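Local coordinates for putative PAS/PAC sensor protein (Nakamurella multipartita DSM 44233, PDB 6HMJ) that senses blue light through a flavin mononucleotide chromophore and mediates RNA binding and translational regulation, probably through its ANTAR domain, at residues 209-217 against 308-316; 144-152 against 192-200. All coordinates share one frame; numbering follows the deposited sequence.

Contact 1 (209-217 against 308-316); sequences STKGWTVPV and DAVTTLIRN. With FMN (flavin mononucleotide), chain E.
The indole of W213 lies across the side chain of L313, its neighbour in a hydrogen-bonded antiparallel pair, and these two with T311 bury the most surface between strands 213-216 and 310-316. CG of W213 sits between the backbone N and the carbonyl carbon (chi1 40°), which tips the ring over the partner strand. L313 CB then stands 3.5 Å from the centroid of the six-membered ring, 19° off its normal, a CH-pi contact over the face. L313 CD2 reaches W213 NE1 at the five-membered end of the indole, while at the ring edge CZ3 comes to 3.4 Å from T311 O and 4.1 Å from T311 CG2. With an alanine in place of W213, L313 CB would probably lose its aromatic cover and a gap would be likely to open beside T311.

Under the ring the backbone closes the pair twice, with W213 N donating to L313 O (3.1 Å) and L313 N to W213 O (3.0 Å); V215 and T311 repeat the pattern. The opposite face of the sheet carries T214 and T312, a non-hydrogen-bonded pair whose hydroxyls, OG1 to OG1, are hydrogen-bonded at 2.9 Å, beside I300 of helix 294-305. Before G212 the chains part, and a water links T210 O to R315 N.

N316, farther along the same strand, grips the flavin: its OD1 accepts from FMN N3 at 3.1 Å, and its ND2 donates to FMN O2 at 3.3 Å. The antiparallel sheet, ordered 2-1-5-4-3 from strand 261-264 to strand 310-317, and its flavin are those of a PAS-type light-oxygen-voltage domain; strand 213-216 adds an outer strand to that core.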
loop_
_atom_site.group_PDB
_atom_site.type_symbol
_atom_site.label_atom_id
_atom_site.label_comp_id
_atom_site.label_asym_id
_atom_site.label_seq_id
_atom_site.Cartn_x
_atom_site.Cartn_y
_atom_site.Cartn_z
ATOM N N SER A 209 6.915 -23.194 0.556
ATOM C CA SER A 209 7.035 -24.639 0.631
ATOM C C SER A 209 6.472 -25.281 -0.635
ATOM O O SER A 209 5.694 -24.679 -1.381
ATOM C CB SER A 209 6.308 -25.172 1.865
ATOM O OG SER A 209 6.241 -26.585 1.844
ATOM N N THR A 210 6.881 -26.527 -0.873
ATOM C CA THR A 210 6.463 -27.286 -2.045
ATOM C C THR A 210 5.770 -28.593 -1.681
ATOM O O THR A 210 5.263 -29.280 -2.574
ATOM C CB THR A 210 7.685 -27.561 -2.939
ATOM O OG1 THR A 210 8.120 -26.332 -3.538
ATOM C CG2 THR A 210 7.372 -28.552 -4.044
ATOM N N LYS A 211 5.695 -28.935 -0.399
ATOM C CA LYS A 211 5.207 -30.238 0.030
ATOM C C LYS A 211 3.692 -30.205 0.189
ATOM O O LYS A 211 3.147 -29.292 0.817
ATOM C CB LYS A 211 5.878 -30.636 1.345
ATOM C CG LYS A 211 7.398 -30.462 1.337
ATOM C CD LYS A 211 8.082 -31.225 0.206
ATOM C CE LYS A 211 9.459 -30.643 -0.083
ATOM N NZ LYS A 211 10.244 -31.480 -1.031
ATOM N N GLY A 212 3.022 -31.196 -0.381
ATOM C CA GLY A 212 1.578 -31.347 -0.282
ATOM C C GLY A 212 1.195 -32.436 0.697
ATOM O O GLY A 212 1.833 -32.610 1.741
ATOM N N TRP A 213 0.151 -33.185 0.355
ATOM C CA TRP A 213 -0.375 -34.211 1.249
ATOM C C TRP A 213 -1.396 -35.061 0.494
ATOM O O TRP A 213 -1.737 -34.787 -0.661
ATOM C CB TRP A 213 -1.003 -33.587 2.499
ATOM C CG TRP A 213 -1.795 -32.336 2.232
ATOM C CD1 TRP A 213 -1.396 -31.052 2.458
ATOM C CD2 TRP A 213 -3.120 -32.253 1.687
ATOM N NE1 TRP A 213 -2.388 -30.174 2.090
ATOM C CE2 TRP A 213 -3.457 -30.887 1.613
ATOM C CE3 TRP A 213 -4.054 -33.201 1.255
ATOM C CZ2 TRP A 213 -4.685 -30.444 1.127
ATOM C CZ3 TRP A 213 -5.277 -32.756 0.771
ATOM C CH2 TRP A 213 -5.578 -31.391 0.711
ATOM N N THR A 214 -1.876 -36.102 1.173
ATOM C CA THR A 214 -2.932 -36.979 0.680
ATOM C C THR A 214 -3.762 -37.403 1.885
ATOM O O THR A 214 -3.201 -37.855 2.889
ATOM C CB THR A 214 -2.357 -38.211 -0.035
ATOM O OG1 THR A 214 -1.634 -37.806 -1.205
ATOM C CG2 THR A 214 -3.465 -39.171 -0.440
ATOM N N VAL A 215 -5.080 -37.255 1.792
ATOM C CA VAL A 215 -5.969 -37.552 2.915
ATOM C C VAL A 215 -7.185 -38.315 2.416
ATOM O O VAL A 215 -7.551 -38.235 1.235
ATOM C CB VAL A 215 -6.425 -36.271 3.642
ATOM C CG1 VAL A 215 -5.225 -35.489 4.144
ATOM C CG2 VAL A 215 -7.286 -35.414 2.721
ATOM N N PRO A 216 -7.843 -39.051 3.304
ATOM C CA PRO A 216 -9.054 -39.788 2.931
ATOM C C PRO A 216 -10.249 -38.843 2.858
ATOM O O PRO A 216 -10.146 -37.646 3.121
ATOM C CB PRO A 216 -9.200 -40.813 4.056
ATOM C CG PRO A 216 -8.594 -40.151 5.235
ATOM C CD PRO A 216 -7.465 -39.297 4.709
ATOM N N VAL A 217 -11.399 -39.404 2.498
ATOM C CA VAL A 217 -12.634 -38.643 2.343
ATOM C C VAL A 217 -13.585 -39.033 3.465
ATOM O O VAL A 217 -13.828 -40.224 3.698
ATOM C CB VAL A 217 -13.276 -38.892 0.967
ATOM C CG1 VAL A 217 -14.642 -38.232 0.887
ATOM C CG2 VAL A 217 -12.368 -38.383 -0.137
ATOM N N ASP A 308 -9.390 -46.740 -2.193
ATOM C CA ASP A 308 -9.814 -45.688 -1.286
ATOM C C ASP A 308 -10.181 -44.419 -2.051
ATOM O O ASP A 308 -9.714 -44.172 -3.166
ATOM C CB ASP A 308 -8.709 -45.375 -0.275
ATOM C CG ASP A 308 -8.373 -46.558 0.610
ATOM O OD1 ASP A 308 -9.222 -47.464 0.743
ATOM O OD2 ASP A 308 -7.261 -46.577 1.175
ATOM N N ALA A 309 -11.029 -43.609 -1.428
ATOM C CA ALA A 309 -11.314 -42.258 -1.892
ATOM C C ALA A 309 -10.435 -41.296 -1.103
ATOM O O ALA A 309 -10.460 -41.302 0.133
ATOM C CB ALA A 309 -12.791 -41.912 -1.712
ATOM N N VAL A 310 -9.650 -40.482 -1.810
ATOM C CA VAL A 310 -8.704 -39.578 -1.175
ATOM C C VAL A 310 -8.679 -38.255 -1.925
ATOM O O VAL A 310 -9.012 -38.175 -3.109
ATOM C CB VAL A 310 -7.273 -40.164 -1.123
ATOM C CG1 VAL A 310 -7.262 -41.489 -0.382
ATOM C CG2 VAL A 310 -6.710 -40.324 -2.533
ATOM N N THR A 311 -8.273 -37.211 -1.209
ATOM C CA THR A 311 -7.989 -35.910 -1.795
ATOM C C THR A 311 -6.498 -35.642 -1.645
ATOM O O THR A 311 -5.934 -35.849 -0.566
ATOM C CB THR A 311 -8.798 -34.803 -1.118
ATOM O OG1 THR A 311 -10.198 -35.073 -1.267
ATOM C CG2 THR A 311 -8.474 -33.451 -1.744
ATOM N N THR A 312 -5.866 -35.191 -2.724
ATOM C CA THR A 312 -4.426 -34.982 -2.744
ATOM C C THR A 312 -4.122 -33.556 -3.170
ATOM O O THR A 312 -4.671 -33.070 -4.162
ATOM C CB THR A 312 -3.739 -35.970 -3.692
ATOM O OG1 THR A 312 -3.721 -37.271 -3.092
ATOM C CG2 THR A 312 -2.311 -35.533 -4.002
ATOM N N LEU A 313 -3.253 -32.894 -2.415
ATOM C CA LEU A 313 -2.667 -31.623 -2.816
ATOM C C LEU A 313 -1.243 -31.891 -3.284
ATOM O O LEU A 313 -0.474 -32.564 -2.588
ATOM C CB LEU A 313 -2.676 -30.621 -1.661
ATOM C CG LEU A 313 -2.090 -29.241 -1.956
ATOM C CD1 LEU A 313 -2.898 -28.533 -3.039
ATOM C CD2 LEU A 313 -2.025 -28.395 -0.690
ATOM N N ILE A 314 -0.901 -31.391 -4.469
ATOM C CA ILE A 314 0.393 -31.685 -5.069
ATOM C C ILE A 314 0.770 -30.551 -6.008
ATOM O O ILE A 314 -0.090 -29.872 -6.574
ATOM C CB ILE A 314 0.372 -33.048 -5.804
ATOM C CG1 ILE A 314 1.789 -33.469 -6.199
ATOM C CG2 ILE A 314 -0.536 -32.984 -7.028
ATOM C CD1 ILE A 314 1.886 -34.904 -6.682
ATOM N N ARG A 315 2.075 -30.354 -6.170
ATOM C CA ARG A 315 2.596 -29.326 -7.061
ATOM C C ARG A 315 2.646 -29.881 -8.481
ATOM O O ARG A 315 3.191 -30.964 -8.712
ATOM C CB ARG A 315 3.984 -28.891 -6.586
ATOM C CG ARG A 315 4.550 -27.652 -7.268
ATOM C CD ARG A 315 3.857 -26.381 -6.791
ATOM N NE ARG A 315 4.534 -25.171 -7.256
ATOM C CZ ARG A 315 4.004 -23.951 -7.212
ATOM N NH1 ARG A 315 2.784 -23.768 -6.727
ATOM N NH2 ARG A 315 4.697 -22.910 -7.657
ATOM N N ASN A 316 2.060 -29.148 -9.428
ATOM C CA ASN A 316 1.922 -29.609 -10.802
ATOM C C ASN A 316 2.397 -28.532 -11.767
ATOM O O ASN A 316 2.692 -27.397 -11.379
ATOM C CB ASN A 316 0.468 -29.970 -11.142
ATOM C CG ASN A 316 0.060 -31.368 -10.684
ATOM O OD1 ASN A 316 -1.101 -31.731 -10.837
ATOM N ND2 ASN A 316 0.992 -32.148 -10.138
HETATM N N1 FMN E . -1.164 -37.030 -10.127
HETATM C C2 FMN E . -0.820 -35.730 -10.262
HETATM O O2 FMN E . 0.307 -35.358 -9.871
HETATM N N3 FMN E . -1.645 -34.816 -10.799
HETATM C C4 FMN E . -2.869 -35.120 -11.241
HETATM O O4 FMN E . -3.608 -34.242 -11.736
HETATM C C4A FMN E . -3.324 -36.522 -11.133
HETATM N N5 FMN E . -4.541 -36.912 -11.556
HETATM C C5A FMN E . -4.926 -38.204 -11.441
HETATM C C6 FMN E . -6.192 -38.570 -11.885
HETATM C C7 FMN E . -6.617 -39.887 -11.785
HETATM C C7M FMN E . -7.990 -40.262 -12.275
HETATM C C8 FMN E . -5.714 -40.908 -11.191
HETATM C C8M FMN E . -6.135 -42.347 -11.058
HETATM C C9 FMN E . -4.453 -40.545 -10.743
HETATM C C9A FMN E . -4.015 -39.227 -10.843
HETATM N N10 FMN E . -2.729 -38.826 -10.396
HETATM C C10 FMN E . -2.371 -37.477 -10.530
HETATM C "C1'" FMN E . -1.756 -39.736 -9.782
HETATM C "C2'" FMN E . -0.779 -40.256 -10.817
HETATM O "O2'" FMN E . -1.428 -40.457 -12.074
HETATM C "C3'" FMN E . -0.197 -41.569 -10.329
HETATM O "O3'" FMN E . -1.267 -42.503 -10.124
HETATM C "C4'" FMN E . 0.572 -41.437 -9.023
HETATM O "O4'" FMN E . 1.630 -40.489 -9.165
HETATM C "C5'" FMN E . 1.084 -42.829 -8.684
HETATM O "O5'" FMN E . 2.467 -42.824 -8.361
HETATM P P FMN E . 3.529 -43.320 -9.458
HETATM O O1P FMN E . 4.841 -43.137 -8.738
HETATM O O2P FMN E . 3.136 -44.755 -9.716
HETATM O O3P FMN E . 3.298 -42.435 -10.659
HETATM O O HOH W 1 3.509 -31.393 -3.723
#

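Contact 2 (144-152 against 192-200); sequences GIVMAAFDV and LRRRLSTVF. With GOL (glycerol), chain F.
R193 reaches to the C-terminal end of helix 144-149 and donates from NE to A149 O, 2.8 Å away, in a bond of 161° at the hydrogen. The acceptor lies at the guanidinium edge, and the donor in the carbonyl plane. With CG anti to the carbonyl carbon (chi1 -64°) and the chain extended from CG to NE, the arginine runs past F150 in the opposite direction, the ring and guanidinium planes 24° apart. R193 CG rests 4.0 Å from F150 CD1. NH2 donates to O1 of a glycerol (probably from the crystallisation liquor) that R193 of the second subunit also binds.

The carbonyl that R193 takes belongs to a helix end closed by a Schellman motif. D151, with positive phi, is its C-prime residue; V152 N bonds to M147 O, and the bond from D151 N to A148 O is weak. The carboxylate of D151 turns to R195 of the second subunit in a salt bridge. The segment 144-152 falls within the ANTAR family region, and helices 154-167 and 172-185 pack on the contact.

Deeper in, L196 extends toward the helix with CG anti to its backbone N, which carries CD2 to F150 CE2 at 3.5 Å and to A149 CB at 3.8 Å. L192, one turn earlier, brings its own CD2 equally near A149 CB, and the two leucines close on that methyl from directions roughly at right angles. The rings of F150 and F200 meet edge by edge, CE2 to CE2 at 4.3 Å; V146 CG2 touches F200 at CZ, and H164 stacks on that ring.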
loop_
_atom_site.group_PDB
_atom_site.type_symbol
_atom_site.label_atom_id
_atom_site.label_comp_id
_atom_site.label_asym_id
_atom_site.label_seq_id
_atom_site.Cartn_x
_atom_site.Cartn_y
_atom_site.Cartn_z
ATOM N N GLY A 144 -1.988 -2.554 4.537
ATOM C CA GLY A 144 -3.301 -2.747 3.945
ATOM C C GLY A 144 -3.278 -3.683 2.754
ATOM O O GLY A 144 -4.192 -4.492 2.572
ATOM N N ILE A 145 -2.241 -3.582 1.920
ATOM C CA ILE A 145 -2.112 -4.481 0.777
ATOM C C ILE A 145 -2.081 -5.929 1.249
ATOM O O ILE A 145 -2.765 -6.798 0.694
ATOM C CB ILE A 145 -0.859 -4.128 -0.044
ATOM C CG1 ILE A 145 -1.069 -2.806 -0.784
ATOM C CG2 ILE A 145 -0.535 -5.241 -1.026
ATOM C CD1 ILE A 145 0.172 -2.279 -1.478
ATOM N N VAL A 146 -1.279 -6.211 2.277
ATOM C CA VAL A 146 -1.194 -7.569 2.803
ATOM C C VAL A 146 -2.524 -7.992 3.417
ATOM O O VAL A 146 -2.958 -9.139 3.259
ATOM C CB VAL A 146 -0.041 -7.671 3.819
ATOM C CG1 VAL A 146 -0.129 -8.973 4.599
ATOM C CG2 VAL A 146 1.302 -7.560 3.106
ATOM N N MET A 147 -3.183 -7.080 4.137
ATOM C CA MET A 147 -4.460 -7.401 4.769
ATOM C C MET A 147 -5.452 -7.965 3.760
ATOM O O MET A 147 -6.032 -9.036 3.969
ATOM C CB MET A 147 -5.042 -6.152 5.435
ATOM C CG MET A 147 -4.435 -5.809 6.784
ATOM S SD MET A 147 -5.176 -4.332 7.503
ATOM C CE MET A 147 -6.843 -4.904 7.809
ATOM N N ALA A 148 -5.666 -7.249 2.655
ATOM C CA ALA A 148 -6.692 -7.645 1.700
ATOM C C ALA A 148 -6.196 -8.701 0.719
ATOM O O ALA A 148 -6.975 -9.568 0.308
ATOM C CB ALA A 148 -7.197 -6.413 0.946
ATOM N N ALA A 149 -4.919 -8.650 0.332
ATOM C CA ALA A 149 -4.391 -9.624 -0.619
ATOM C C ALA A 149 -4.533 -11.043 -0.085
ATOM O O ALA A 149 -4.965 -11.951 -0.806
ATOM C CB ALA A 149 -2.929 -9.314 -0.936
ATOM N N PHE A 150 -4.162 -11.257 1.177
ATOM C CA PHE A 150 -4.270 -12.561 1.817
ATOM C C PHE A 150 -5.466 -12.665 2.755
ATOM O O PHE A 150 -5.617 -13.688 3.430
ATOM C CB PHE A 150 -2.991 -12.880 2.605
ATOM C CG PHE A 150 -1.745 -12.926 1.764
ATOM C CD1 PHE A 150 -1.491 -14.010 0.942
ATOM C CD2 PHE A 150 -0.816 -11.900 1.815
ATOM C CE1 PHE A 150 -0.345 -14.061 0.177
ATOM C CE2 PHE A 150 0.336 -11.950 1.049
ATOM C CZ PHE A 150 0.570 -13.029 0.232
ATOM N N ASP A 151 -6.309 -11.639 2.815
ATOM C CA ASP A 151 -7.482 -11.622 3.688
ATOM C C ASP A 151 -7.107 -12.002 5.121
ATOM O O ASP A 151 -7.559 -13.007 5.673
ATOM C CB ASP A 151 -8.575 -12.545 3.144
ATOM C CG ASP A 151 -9.877 -12.432 3.920
ATOM O OD1 ASP A 151 -10.381 -11.301 4.075
ATOM O OD2 ASP A 151 -10.401 -13.475 4.369
ATOM N N VAL A 152 -6.264 -11.162 5.725
ATOM C CA VAL A 152 -5.877 -11.291 7.123
ATOM C C VAL A 152 -6.070 -9.935 7.786
ATOM O O VAL A 152 -6.140 -8.899 7.121
ATOM C CB VAL A 152 -4.421 -11.778 7.293
ATOM C CG1 VAL A 152 -4.242 -13.146 6.657
ATOM C CG2 VAL A 152 -3.444 -10.775 6.688
ATOM N N LEU A 192 -3.272 -12.426 -7.672
ATOM C CA LEU A 192 -2.618 -11.480 -6.771
ATOM C C LEU A 192 -1.715 -12.175 -5.755
ATOM O O LEU A 192 -0.569 -11.759 -5.547
ATOM C CB LEU A 192 -3.673 -10.632 -6.057
ATOM C CG LEU A 192 -3.143 -9.624 -5.035
ATOM C CD1 LEU A 192 -2.096 -8.717 -5.662
ATOM C CD2 LEU A 192 -4.285 -8.800 -4.459
ATOM N N ARG A 193 -2.207 -13.227 -5.100
ATOM C CA ARG A 193 -1.430 -13.832 -4.019
ATOM C C ARG A 193 -0.150 -14.468 -4.545
ATOM O O ARG A 193 0.917 -14.321 -3.936
ATOM C CB ARG A 193 -2.277 -14.854 -3.269
ATOM C CG ARG A 193 -3.456 -14.229 -2.567
ATOM C CD ARG A 193 -4.359 -15.259 -1.923
ATOM N NE ARG A 193 -5.502 -14.619 -1.274
ATOM C CZ ARG A 193 -6.547 -15.271 -0.782
ATOM N NH1 ARG A 193 -6.612 -16.596 -0.864
ATOM N NH2 ARG A 193 -7.534 -14.596 -0.211
ATOM N N ARG A 194 -0.233 -15.185 -5.668
ATOM C CA ARG A 194 0.976 -15.667 -6.327
ATOM C C ARG A 194 1.882 -14.500 -6.695
ATOM O O ARG A 194 3.095 -14.544 -6.467
ATOM C CB ARG A 194 0.594 -16.473 -7.572
ATOM C CG ARG A 194 1.745 -16.917 -8.477
ATOM C CD ARG A 194 2.502 -18.103 -7.902
ATOM N NE ARG A 194 3.475 -18.629 -8.857
ATOM C CZ ARG A 194 3.152 -19.338 -9.937
ATOM N NH1 ARG A 194 1.879 -19.603 -10.208
ATOM N NH2 ARG A 194 4.101 -19.777 -10.752
ATOM N N ARG A 195 1.297 -13.441 -7.255
ATOM C CA ARG A 195 2.067 -12.268 -7.655
ATOM C C ARG A 195 2.827 -11.674 -6.475
ATOM O O ARG A 195 4.024 -11.376 -6.575
ATOM C CB ARG A 195 1.115 -11.237 -8.261
ATOM C CG ARG A 195 1.765 -10.174 -9.113
ATOM C CD ARG A 195 0.750 -9.103 -9.464
ATOM N NE ARG A 195 -0.524 -9.693 -9.870
ATOM C CZ ARG A 195 -1.706 -9.089 -9.772
ATOM N NH1 ARG A 195 -1.799 -7.861 -9.274
ATOM N NH2 ARG A 195 -2.802 -9.719 -10.169
ATOM N N LEU A 196 2.142 -11.483 -5.345
ATOM C CA LEU A 196 2.780 -10.870 -4.185
ATOM C C LEU A 196 3.835 -11.791 -3.582
ATOM O O LEU A 196 4.884 -11.324 -3.125
ATOM C CB LEU A 196 1.717 -10.511 -3.149
ATOM C CG LEU A 196 2.126 -9.624 -1.973
ATOM C CD1 LEU A 196 2.788 -8.339 -2.440
ATOM C CD2 LEU A 196 0.900 -9.320 -1.129
ATOM N N SER A 197 3.576 -13.099 -3.571
ATOM C CA SER A 197 4.541 -14.041 -3.014
ATOM C C SER A 197 5.874 -13.966 -3.747
ATOM O O SER A 197 6.939 -13.977 -3.116
ATOM C CB SER A 197 3.980 -15.461 -3.071
ATOM O OG SER A 197 4.949 -16.405 -2.651
ATOM N N THR A 198 5.843 -13.891 -5.081
ATOM C CA THR A 198 7.086 -13.788 -5.838
ATOM C C THR A 198 7.792 -12.458 -5.599
ATOM O O THR A 198 9.006 -12.370 -5.801
ATOM C CB THR A 198 6.832 -13.974 -7.340
ATOM O OG1 THR A 198 6.155 -12.827 -7.866
ATOM C CG2 THR A 198 6.007 -15.226 -7.607
ATOM N N VAL A 199 7.064 -11.425 -5.171
ATOM C CA VAL A 199 7.708 -10.168 -4.807
ATOM C C VAL A 199 8.514 -10.340 -3.527
ATOM O O VAL A 199 9.653 -9.872 -3.424
ATOM C CB VAL A 199 6.661 -9.048 -4.666
ATOM C CG1 VAL A 199 7.281 -7.818 -4.017
ATOM C CG2 VAL A 199 6.081 -8.693 -6.026
ATOM N N PHE A 200 7.930 -11.003 -2.527
ATOM C CA PHE A 200 8.659 -11.256 -1.290
ATOM C C PHE A 200 9.913 -12.085 -1.548
ATOM O O PHE A 200 10.978 -11.800 -0.989
ATOM C CB PHE A 200 7.750 -11.954 -0.279
ATOM C CG PHE A 200 6.718 -11.049 0.343
ATOM C CD1 PHE A 200 7.058 -9.776 0.782
ATOM C CD2 PHE A 200 5.404 -11.469 0.484
ATOM C CE1 PHE A 200 6.115 -8.948 1.351
ATOM C CE2 PHE A 200 4.453 -10.642 1.052
ATOM C CZ PHE A 200 4.809 -9.381 1.486
HETATM C C1 GOL F . -8.822 -11.453 -1.797
HETATM O O1 GOL F . -7.933 -11.772 -0.773
HETATM C C2 GOL F . -7.985 -10.857 -2.954
HETATM O O2 GOL F . -7.183 -11.809 -3.576
HETATM C C3 GOL F . -9.027 -10.241 -3.913
HETATM O O3 GOL F . -8.323 -9.770 -5.024
#

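Centres of the two contacts lie 24 Å apart, and their nearest atoms come to about 4 Å without touching. They follow in series along the chain: helix 192-202, part of contact 2, leads directly to strand 213-216 of contact 1, and the two contacts share no helix or strand. Contact 2 is buried, among helices close to the subunit partner, and relies on apolar side chains with a single arginine-to-carbonyl bond across it. Contact 1 is only partly buried, at a sheet edge, and depends mainly on backbone hydrogen bonds, with a threonine hydroxyl pair on one face and an indole on the other. Contact 1 also reaches the flavin, whereas contact 2 lies away from that site.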